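PDB 5BS1: CrRbcX-IIa from Chlamydomonas reinhardtii, which acts as a chaperone in the assembly of Rubisco, probably by binding the enzyme's large subunit as a homodimer of helical subunits. Local coordinates for the interface of chains A and B. Coordinates in Å, arbitrary orientation; residue numbers count along the deposited sequence, not the author numbering. Chains: chain A/B, CrRbcX-IIa.

Contact 1: the interface of chains A and B. Residues chain A 22, 72, 87, 90; chain B 110, 113-114, 117.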
ATOM      1  N   ARG A  22       0.034   0.296   7.686  1.00  8.18           N
ATOM      2  CA  ARG A  22      -0.542   0.300   9.025  1.00  8.51           C
ATOM      3  C   ARG A  22      -2.038   0.093   8.967  1.00  8.72           C
ATOM      4  O   ARG A  22      -2.603  -0.646   9.786  1.00  8.70           O
ATOM      5  CB  ARG A  22      -0.180   1.611   9.757  1.00  8.98           C
ATOM      6  CG  ARG A  22       1.304   1.655  10.177  1.00  9.67           C
ATOM      7  CD  ARG A  22       1.581   2.575  11.352  1.00 10.66           C
ATOM      8  NE  ARG A  22       0.710   2.129  12.417  1.00 11.13           N
ATOM      9  CZ  ARG A  22      -0.207   2.838  13.058  1.00 11.53           C
ATOM     10  NH1 ARG A  22      -1.043   2.182  13.860  1.00 11.54           N
ATOM     11  NH2 ARG A  22      -0.258   4.169  12.968  1.00 12.27           N
HETATM   12  N   MSE A  72      -9.468   2.772  15.589  1.00 11.81           N
HETATM   13  CA  MSE A  72      -9.144   2.021  16.792  1.00 12.43           C
HETATM   14  C   MSE A  72      -9.595   2.777  18.036  1.00 11.81           C
HETATM   15  O   MSE A  72     -10.053   2.168  18.978  1.00 12.20           O
HETATM   16  CB  MSE A  72      -7.636   1.738  16.837  1.00 12.54           C
HETATM   17  CG  MSE A  72      -7.278   0.772  17.963  1.00 13.87           C
HETATM   18 SE   MSE A  72      -8.035  -1.010  17.677  1.00 15.95          SE
HETATM   19  CE  MSE A  72      -6.744  -1.513  16.306  1.00 13.43           C
HETATM   20  N   MSE A  87      -5.379  -4.427  18.846  1.00  9.44           N
HETATM   21  CA  MSE A  87      -4.032  -3.809  18.962  1.00 10.18           C
HETATM   22  C   MSE A  87      -2.949  -4.850  19.056  1.00 10.08           C
HETATM   23  O   MSE A  87      -1.929  -4.737  18.399  1.00  8.48           O
HETATM   24  CB  MSE A  87      -3.987  -2.873  20.167  1.00 12.56           C
HETATM   25  CG  MSE A  87      -4.641  -1.583  19.728  1.00 14.15           C
HETATM   26 SE   MSE A  87      -4.476  -0.059  20.959  1.00 23.07          SE
HETATM   27  CE  MSE A  87      -5.895  -0.916  21.929  1.00 17.38           C
ATOM     28  N   ARG A  90      -2.593  -6.646  15.535  1.00  8.74           N
ATOM     29  CA  ARG A  90      -1.970  -5.842  14.481  1.00  8.36           C
ATOM     30  C   ARG A  90      -0.481  -5.611  14.754  1.00  8.76           C
ATOM     31  O   ARG A  90       0.304  -5.514  13.818  1.00  9.54           O
ATOM     32  CB  ARG A  90      -2.709  -4.530  14.211  1.00  8.19           C
ATOM     33  CG  ARG A  90      -2.466  -3.426  15.230  1.00  8.52           C
ATOM     34  CD  ARG A  90      -3.259  -2.188  14.883  1.00  8.98           C
ATOM     35  NE  ARG A  90      -3.024  -1.110  15.827  1.00  8.53           N
ATOM     36  CZ  ARG A  90      -3.390   0.163  15.641  1.00  9.08           C
ATOM     37  NH1 ARG A  90      -4.022   0.535  14.548  1.00 10.04           N
ATOM     38  NH2 ARG A  90      -3.148   1.074  16.583  1.00  9.71           N
TER
ATOM     39  N   THR B 110       3.204   1.642  14.644  1.00  7.82           N
ATOM     40  CA  THR B 110       2.189   0.760  15.182  1.00  7.97           C
ATOM     41  C   THR B 110       2.397   0.665  16.697  1.00  8.32           C
ATOM     42  O   THR B 110       1.445   0.775  17.455  1.00  7.93           O
ATOM     43  CB  THR B 110       2.274  -0.646  14.541  1.00  8.45           C
ATOM     44  OG1 THR B 110       1.912  -0.537  13.170  1.00  8.60           O
ATOM     45  CG2 THR B 110       1.289  -1.587  15.231  1.00  9.00           C
ATOM     46  N   ALA B 113       1.441   3.980  18.302  1.00  7.96           N
ATOM     47  CA  ALA B 113       0.002   4.181  18.343  1.00  7.95           C
ATOM     48  C   ALA B 113      -0.669   3.308  19.394  1.00  8.11           C
ATOM     49  O   ALA B 113      -1.536   3.776  20.140  1.00  9.56           O
ATOM     50  CB  ALA B 113      -0.610   3.922  16.992  1.00  8.09           C
ATOM     51  N   ASN B 114      -0.261   2.047  19.469  1.00  8.08           N
ATOM     52  CA  ASN B 114      -0.819   1.153  20.490  1.00  8.20           C
ATOM     53  C   ASN B 114      -0.504   1.701  21.868  1.00  8.38           C
ATOM     54  O   ASN B 114      -1.397   1.753  22.708  1.00  9.30           O
ATOM     55  CB  ASN B 114      -0.274  -0.250  20.359  1.00  8.20           C
ATOM     56  CG  ASN B 114      -0.864  -1.019  19.176  1.00  8.13           C
ATOM     57  OD1 ASN B 114      -1.797  -0.581  18.519  1.00  8.17           O
ATOM     58  ND2 ASN B 114      -0.393  -2.234  19.013  1.00  8.26           N
ATOM     59  N   LEU B 117      -2.709   4.772  22.697  1.00 12.06           N
ATOM     60  CA  LEU B 117      -4.097   4.422  22.947  1.00 13.68           C
ATOM     61  C   LEU B 117      -4.254   3.723  24.282  1.00 14.46           C
ATOM     62  O   LEU B 117      -5.188   4.009  25.045  1.00 12.17           O
ATOM     63  CB  LEU B 117      -4.632   3.554  21.798  1.00 15.49           C
ATOM     64  CG  LEU B 117      -4.836   4.322  20.500  1.00 17.51           C
ATOM     65  CD1 LEU B 117      -4.961   3.384  19.296  1.00 19.54           C
ATOM     66  CD2 LEU B 117      -6.053   5.227  20.600  1.00 20.14           C
TER
HETATM   67  O   HOH W   1       0.395  -2.739  12.447  1.00 12.53           O
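A:Arg90 meets B:Asn114 side-on, its NE and NH2 both directed at the amide oxygen OD1. A:Arg90 NE is 3.0 Å from B:Asn114 OD1, on a lone pair in the carbonyl plane; A:Arg90 NH2 lies 2.9 Å from B:Asn114 OD1, tilted 22° from that plane. OD1 sits almost exactly in the guanidinium plane, and that plane and the amide are nearly parallel, so the two donors grip OD1 and, with a weak bond from ND2, probably hold the amide in its turn. The reach comes from A:Arg90 placing CG between its backbone N and carbonyl carbon (chi1 77°), then running extended to NE. Within chain A its guanidinium is flanked, off-centre, by the methyl CE of A:Met72 over one face and, edge-on, by NH1 of A:Arg22 over the other.

The tightly packed part is apolar. SE of selenomethionine A:Met87 lies 3.7 Å from CB of B:Leu117, whose CD1 meets CG of A:Met72 at 3.7 Å, these last side chains crossing at about a right angle. ND2 of B:Asn114 adds its weak hydrogen bond to the backbone O of A:Met87.

Toward B:Thr110 the contact is looser and hydrated. A:Arg22 NE donates to the hydroxyl OG1 of B:Thr110 at 3.0 Å, which stands 21° out of the guanidinium plane. OG1 of B:Thr110 is also 2.8 Å from a water that joins the backbone O of A:Arg90, a water bridge beside sparse direct contact, A:Arg90 CG being 4.2 Å from B:Thr110 CG2.

In the fold, helix 99-121 of chain B lies against helices 13-38, 69-78 and 80-96 of chain A.

Contact 2: the interface of chains A and B. Residues chain A 18, 21, 97, 99; chain B 99, 102-103, 106-107.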
ATOM      1  N   ALA A  18       4.130   3.304   4.382  1.00  6.57           N
ATOM      2  CA  ALA A  18       4.127   2.842   5.796  1.00  7.03           C
ATOM      3  C   ALA A  18       2.754   3.047   6.416  1.00  7.27           C
ATOM      4  O   ALA A  18       2.223   2.154   7.058  1.00  7.25           O
ATOM      5  CB  ALA A  18       5.213   3.557   6.584  1.00  7.01           C
ATOM      6  N   LEU A  21       0.265   0.665   4.922  1.00  8.74           N
ATOM      7  CA  LEU A  21       0.492  -0.682   5.497  1.00  8.77           C
ATOM      8  C   LEU A  21      -0.110  -0.765   6.897  1.00  8.67           C
ATOM      9  O   LEU A  21      -0.732  -1.769   7.249  1.00  8.59           O
ATOM     10  CB  LEU A  21       1.972  -1.053   5.557  1.00  9.60           C
ATOM     11  CG  LEU A  21       2.624  -1.403   4.223  1.00 10.25           C
ATOM     12  CD1 LEU A  21       4.112  -1.444   4.397  1.00 11.21           C
ATOM     13  CD2 LEU A  21       2.095  -2.700   3.648  1.00 10.78           C
ATOM     14  N   PHE A  97       4.173 -10.621   8.782  1.00  9.42           N
ATOM     15  CA  PHE A  97       4.106 -10.107   7.408  1.00  8.93           C
ATOM     16  C   PHE A  97       5.433 -10.351   6.708  1.00  8.50           C
ATOM     17  O   PHE A  97       6.505 -10.108   7.255  1.00  8.44           O
ATOM     18  CB  PHE A  97       3.796  -8.612   7.440  1.00  8.38           C
ATOM     19  CG  PHE A  97       3.571  -7.970   6.098  1.00  8.48           C
ATOM     20  CD1 PHE A  97       2.414  -8.214   5.369  1.00  8.17           C
ATOM     21  CD2 PHE A  97       4.476  -7.055   5.586  1.00  8.05           C
ATOM     22  CE1 PHE A  97       2.179  -7.584   4.179  1.00  8.66           C
ATOM     23  CE2 PHE A  97       4.254  -6.439   4.392  1.00  7.89           C
ATOM     24  CZ  PHE A  97       3.111  -6.714   3.659  1.00  8.01           C
ATOM     25  N   TRP A  99       7.837  -9.186   4.630  1.00  8.73           N
ATOM     26  CA  TRP A  99       8.321  -7.915   4.112  1.00  8.52           C
ATOM     27  C   TRP A  99       9.154  -8.084   2.870  1.00  8.71           C
ATOM     28  O   TRP A  99       8.951  -7.379   1.889  1.00  8.14           O
ATOM     29  CB  TRP A  99       9.182  -7.203   5.182  1.00  9.09           C
ATOM     30  CG  TRP A  99       8.399  -6.811   6.380  1.00  9.35           C
ATOM     31  CD1 TRP A  99       8.269  -7.520   7.551  1.00  9.70           C
ATOM     32  CD2 TRP A  99       7.631  -5.616   6.548  1.00  9.93           C
ATOM     33  NE1 TRP A  99       7.436  -6.852   8.405  1.00 10.39           N
ATOM     34  CE2 TRP A  99       7.058  -5.667   7.840  1.00 10.39           C
ATOM     35  CE3 TRP A  99       7.379  -4.516   5.743  1.00 10.23           C
ATOM     36  CZ2 TRP A  99       6.231  -4.663   8.321  1.00 10.90           C
ATOM     37  CZ3 TRP A  99       6.539  -3.503   6.232  1.00 11.01           C
ATOM     38  CH2 TRP A  99       5.996  -3.591   7.506  1.00 10.23           C
TER
ATOM     39  N   TRP B  99      12.436   0.767   1.073  1.00  9.11           N
ATOM     40  CA  TRP B  99      11.477  -0.157   1.652  1.00  9.23           C
ATOM     41  C   TRP B  99      11.824  -0.480   3.097  1.00  8.95           C
ATOM     42  O   TRP B  99      10.907  -0.691   3.896  1.00  9.42           O
ATOM     43  CB  TRP B  99      11.404  -1.404   0.803  1.00  9.45           C
ATOM     44  CG  TRP B  99      10.546  -2.546   1.310  1.00  9.24           C
ATOM     45  CD1 TRP B  99      10.989  -3.792   1.609  1.00  9.78           C
ATOM     46  CD2 TRP B  99       9.125  -2.561   1.527  1.00  9.34           C
ATOM     47  NE1 TRP B  99       9.950  -4.580   1.980  1.00  9.71           N
ATOM     48  CE2 TRP B  99       8.792  -3.849   1.953  1.00  8.97           C
ATOM     49  CE3 TRP B  99       8.104  -1.617   1.402  1.00  9.38           C
ATOM     50  CZ2 TRP B  99       7.493  -4.223   2.228  1.00  9.20           C
ATOM     51  CZ3 TRP B  99       6.799  -1.982   1.699  1.00  9.16           C
ATOM     52  CH2 TRP B  99       6.502  -3.286   2.090  1.00  9.40           C
ATOM     53  N   THR B 102      10.250   2.166   5.149  1.00  8.97           N
ATOM     54  CA  THR B 102       8.832   1.917   5.210  1.00  8.84           C
ATOM     55  C   THR B 102       8.521   0.901   6.306  1.00  8.39           C
ATOM     56  O   THR B 102       7.635   1.110   7.115  1.00  8.21           O
ATOM     57  CB  THR B 102       8.289   1.429   3.864  1.00  9.30           C
ATOM     58  OG1 THR B 102       8.426   2.488   2.903  1.00 10.47           O
ATOM     59  CG2 THR B 102       6.844   1.034   3.951  1.00  9.24           C
HETATM   60  N   MSE B 103       9.262  -0.189   6.334  1.00  8.20           N
HETATM   61  CA  MSE B 103       9.099  -1.220   7.361  1.00  9.05           C
HETATM   62  C   MSE B 103       9.343  -0.624   8.746  1.00  8.36           C
HETATM   63  O   MSE B 103       8.569  -0.870   9.675  1.00  7.70           O
HETATM   64  CB  MSE B 103      10.018  -2.447   7.115  1.00 10.73           C
HETATM   65  CG  MSE B 103       9.944  -3.429   8.277  1.00 12.06           C
HETATM   66 SE   MSE B 103      11.216  -4.899   7.915  1.00 19.10          SE
HETATM   67  CE  MSE B 103      12.901  -3.996   8.320  1.00 16.00           C
ATOM     68  N   ALA B 106       6.393   1.719   9.652  1.00  7.71           N
ATOM     69  CA  ALA B 106       5.120   1.010   9.857  1.00  7.59           C
ATOM     70  C   ALA B 106       5.164   0.295  11.201  1.00  7.98           C
ATOM     71  O   ALA B 106       4.154   0.309  11.947  1.00  8.50           O
ATOM     72  CB  ALA B 106       4.843   0.019   8.739  1.00  7.39           C
ATOM     73  N   SER B 107       6.304  -0.310  11.510  1.00  8.03           N
ATOM     74  CA  SER B 107       6.493  -1.070  12.759  1.00  8.50           C
ATOM     75  C   SER B 107       6.537  -0.143  13.987  1.00  8.17           C
ATOM     76  O   SER B 107       5.739  -0.277  14.937  1.00  8.18           O
ATOM     77  CB  SER B 107       7.757  -1.899  12.632  1.00  9.34           C
ATOM     78  OG  SER B 107       7.591  -2.778  11.522  1.00 10.82           O
TER
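A:Trp99 lays its indole against B:Met103 in the dimer interface of this RbcX-family protein, where the starts of the two long helices 99-121 meet. Followed outward, the selenomethionine side chain B:Met103 tracks across the indole: CB lies 3.6 Å from CE3 of A:Trp99, CG stands over the six-membered ring 3.6 Å from its centroid in a CH-pi contact, and SE comes 3.7 Å from CG of A:Trp99, above the pyrrole part. With CG anti to the backbone N and chi2 extended, the chain is carried along the face until the bend at chi3 turns its tip, CE, away from the indole. A:Phe97 covers the other face, its CD2 over the centre, so the indole is clamped between its own chain and the partner. An alanine in place of A:Trp99 takes away the flat surface beneath CG and SE, and the B:Met103 chain is likely to be left free to turn.

The same residue of the other chain plays a different part. B:Trp99 turns its indole the other way from the backbone (chi1 175°, against -65° in A:Trp99), and its NE1 donates to the backbone O of A:Trp99 at 3.0 Å. The bond is bent, and NE1 sits 60° above the carbonyl plane rather than on a lone pair. CZ2 of B:Trp99 packs 3.5 Å from CE3 of A:Trp99, the two side chains crossing at about a right angle.

Beside the rings, CD1 of A:Leu21 fills the angle between CH2 of B:Trp99 and CG2 of B:Thr102, the latter at 3.7 Å. The methyl CB of A:Ala18 rests on the backbone O of B:Thr102, 3.5 Å away.

Contact 1 and contact 2 lie about 14 Å apart, measured between the centres of their C-alpha atoms, and share two elements: helix 13-38 of chain A and helix 99-121 of chain B. Contact 2 uses the beginning of the chain B helix, contact 1 its later turns, so one long helix is followed along much of its length by the partner. The mixed polar and apolar pairing of contact 1 complements aromatic packing at contact 2. Both patches recur with the chains exchanged, except at A:Trp99 and B:Trp99, whose different turns break the two-fold symmetry where they meet. Such reciprocal burial is consistent with a stable RbcX dimer.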